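Local structure of protein toll (Drosophila melanogaster, 4LXR) at residues Y615-V620 and N640-E645. The protein acts as the Drosophila cell-surface receptor for the activated cytokine Spätzle, signalling in dorsal-ventral patterning of the embryo and in antifungal innate immunity. Numbering follows the deposited sequence.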
loop_
_atom_site.group_PDB
_atom_site.type_symbol
_atom_site.label_atom_id
_atom_site.label_comp_id
_atom_site.label_asym_id
_atom_site.label_seq_id
_atom_site.Cartn_x
_atom_site.Cartn_y
_atom_site.Cartn_z
ATOM N N TYR A 615 -22.564 28.099 21.377
ATOM C CA TYR A 615 -23.548 27.047 21.613
ATOM C C TYR A 615 -24.886 27.600 22.122
ATOM O O TYR A 615 -25.947 27.154 21.689
ATOM C CB TYR A 615 -23.011 25.973 22.566
ATOM C CG TYR A 615 -24.098 25.081 23.130
ATOM C CD1 TYR A 615 -24.621 24.033 22.380
ATOM C CD2 TYR A 615 -24.609 25.294 24.404
ATOM C CE1 TYR A 615 -25.615 23.218 22.877
ATOM C CE2 TYR A 615 -25.617 24.482 24.917
ATOM C CZ TYR A 615 -26.116 23.443 24.147
ATOM O OH TYR A 615 -27.112 22.626 24.645
ATOM N N ASP A 616 -24.843 28.573 23.027
ATOM C CA ASP A 616 -26.082 29.195 23.492
ATOM C C ASP A 616 -26.088 30.708 23.298
ATOM O O ASP A 616 -26.897 31.411 23.898
ATOM C CB ASP A 616 -26.386 28.828 24.951
ATOM C CG ASP A 616 -25.205 29.054 25.870
ATOM O OD1 ASP A 616 -24.204 29.680 25.438
ATOM O OD2 ASP A 616 -25.277 28.596 27.028
ATOM N N LYS A 617 -25.190 31.197 22.449
ATOM C CA LYS A 617 -25.121 32.623 22.133
ATOM C C LYS A 617 -24.963 33.485 23.379
ATOM O O LYS A 617 -25.752 34.406 23.618
ATOM C CB LYS A 617 -26.349 33.064 21.333
ATOM C CG LYS A 617 -26.588 32.255 20.064
ATOM C CD LYS A 617 -27.689 32.883 19.220
ATOM C CE LYS A 617 -27.883 32.150 17.903
ATOM N NZ LYS A 617 -28.879 32.848 17.045
ATOM N N ALA A 618 -23.937 33.182 24.168
ATOM C CA ALA A 618 -23.691 33.924 25.395
ATOM C C ALA A 618 -22.406 34.737 25.376
ATOM O O ALA A 618 -21.330 34.220 25.073
ATOM C CB ALA A 618 -23.704 32.985 26.593
ATOM N N LEU A 619 -22.533 36.020 25.699
ATOM C CA LEU A 619 -21.388 36.854 26.030
ATOM C C LEU A 619 -21.087 36.697 27.522
ATOM O O LEU A 619 -21.925 37.002 28.378
ATOM C CB LEU A 619 -21.681 38.314 25.711
ATOM C CG LEU A 619 -20.618 39.301 26.196
ATOM C CD1 LEU A 619 -19.318 39.149 25.392
ATOM C CD2 LEU A 619 -21.138 40.728 26.151
ATOM N N VAL A 620 -19.897 36.197 27.825
ATOM C CA VAL A 620 -19.500 35.928 29.193
ATOM C C VAL A 620 -18.454 36.936 29.634
ATOM O O VAL A 620 -17.360 36.988 29.074
ATOM C CB VAL A 620 -18.920 34.513 29.320
ATOM C CG1 VAL A 620 -18.406 34.267 30.720
ATOM C CG2 VAL A 620 -19.962 33.483 28.937
ATOM N N ASN A 640 -27.437 39.727 17.884
ATOM C CA ASN A 640 -27.518 38.306 17.575
ATOM C C ASN A 640 -27.297 37.459 18.830
ATOM O O ASN A 640 -27.418 36.233 18.794
ATOM C CB ASN A 640 -26.487 37.943 16.504
ATOM C CG ASN A 640 -26.785 36.614 15.827
ATOM O OD1 ASN A 640 -27.070 36.565 14.628
ATOM N ND2 ASN A 640 -26.710 35.528 16.592
ATOM N N MET A 641 -26.970 38.119 19.938
ATOM C CA MET A 641 -26.713 37.424 21.196
ATOM C C MET A 641 -27.965 37.388 22.052
ATOM O O MET A 641 -28.782 38.305 21.998
ATOM C CB MET A 641 -25.575 38.104 21.958
ATOM C CG MET A 641 -24.274 38.149 21.180
ATOM S SD MET A 641 -23.739 36.484 20.746
ATOM C CE MET A 641 -22.786 36.049 22.196
ATOM N N GLN A 642 -28.112 36.332 22.845
ATOM C CA GLN A 642 -29.300 36.171 23.686
ATOM C C GLN A 642 -29.013 36.261 25.190
ATOM O O GLN A 642 -29.853 36.726 25.959
ATOM C CB GLN A 642 -30.000 34.848 23.367
ATOM C CG GLN A 642 -30.443 34.722 21.918
ATOM C CD GLN A 642 -30.778 33.297 21.546
ATOM O OE1 GLN A 642 -30.534 32.367 22.318
ATOM N NE2 GLN A 642 -31.335 33.114 20.360
ATOM N N LEU A 643 -27.829 35.813 25.597
ATOM C CA LEU A 643 -27.453 35.768 27.000
ATOM C C LEU A 643 -26.210 36.608 27.278
ATOM O O LEU A 643 -25.297 36.680 26.453
ATOM C CB LEU A 643 -27.164 34.329 27.402
ATOM C CG LEU A 643 -28.215 33.263 27.096
ATOM C CD1 LEU A 643 -27.640 31.889 27.417
ATOM C CD2 LEU A 643 -29.516 33.507 27.883
ATOM N N MET A 644 -26.162 37.215 28.460
ATOM C CA MET A 644 -25.007 38.006 28.876
ATOM C C MET A 644 -24.768 37.762 30.366
ATOM O O MET A 644 -25.581 38.174 31.209
ATOM C CB MET A 644 -25.267 39.484 28.599
ATOM C CG MET A 644 -24.152 40.429 28.999
ATOM S SD MET A 644 -24.512 42.098 28.417
ATOM C CE MET A 644 -23.001 42.974 28.818
ATOM N N GLU A 645 -23.676 37.075 30.692
ATOM C CA GLU A 645 -23.398 36.719 32.079
ATOM C C GLU A 645 -22.354 37.653 32.664
ATOM O O GLU A 645 -21.255 37.776 32.143
ATOM C CB GLU A 645 -22.911 35.275 32.198
ATOM C CG GLU A 645 -23.795 34.245 31.539
ATOM C CD GLU A 645 -23.296 32.829 31.768
ATOM O OE1 GLU A 645 -23.976 31.878 31.329
ATOM O OE2 GLU A 645 -22.223 32.665 32.389
#
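Leu643 CD1 sits over one face of the Asp616 carboxylate, 4.0 Å from CG, while its OD2 makes a salt bridge with Arg613. A second methyl, Met641 CE, presses on a face of the Ala618-Leu619 peptide, 3.5 Å from Ala618 C; at that peptide's edge Leu619 N donates to Leu643 O (2.9 Å). Met641 gets there because its chain bends at chi2 (-59°) and again at chi3. Leu619 O then accepts from Glu645 N. This is the parallel step from the LRRNT cap to the first repeat of the second leucine-rich block in the ectodomain; strand 618-622 comes off a G1 beta bulge, Lys617 and Ala618 both facing Arg613. Just before the strands pair, Lys617 O takes two donors, Gln642 N at 3.1 Å and Leu643 N at 3.2 Å. The extended Lys617 side chain passes obliquely over Asn640 and Gln642, its CD 3.4 Å from Asn640 O and 3.8 Å from Gln642 NE2. An alanine here would probably uncover Asn640 O and take away the aliphatic chain that the Gln642 amide rests on. Within the strand pair, Ala618 CB meets Leu643 CB, and on the opposite face Leu619 CD2 lies beside Met644 CE at 4.0 Å, both side chains pointing the same way.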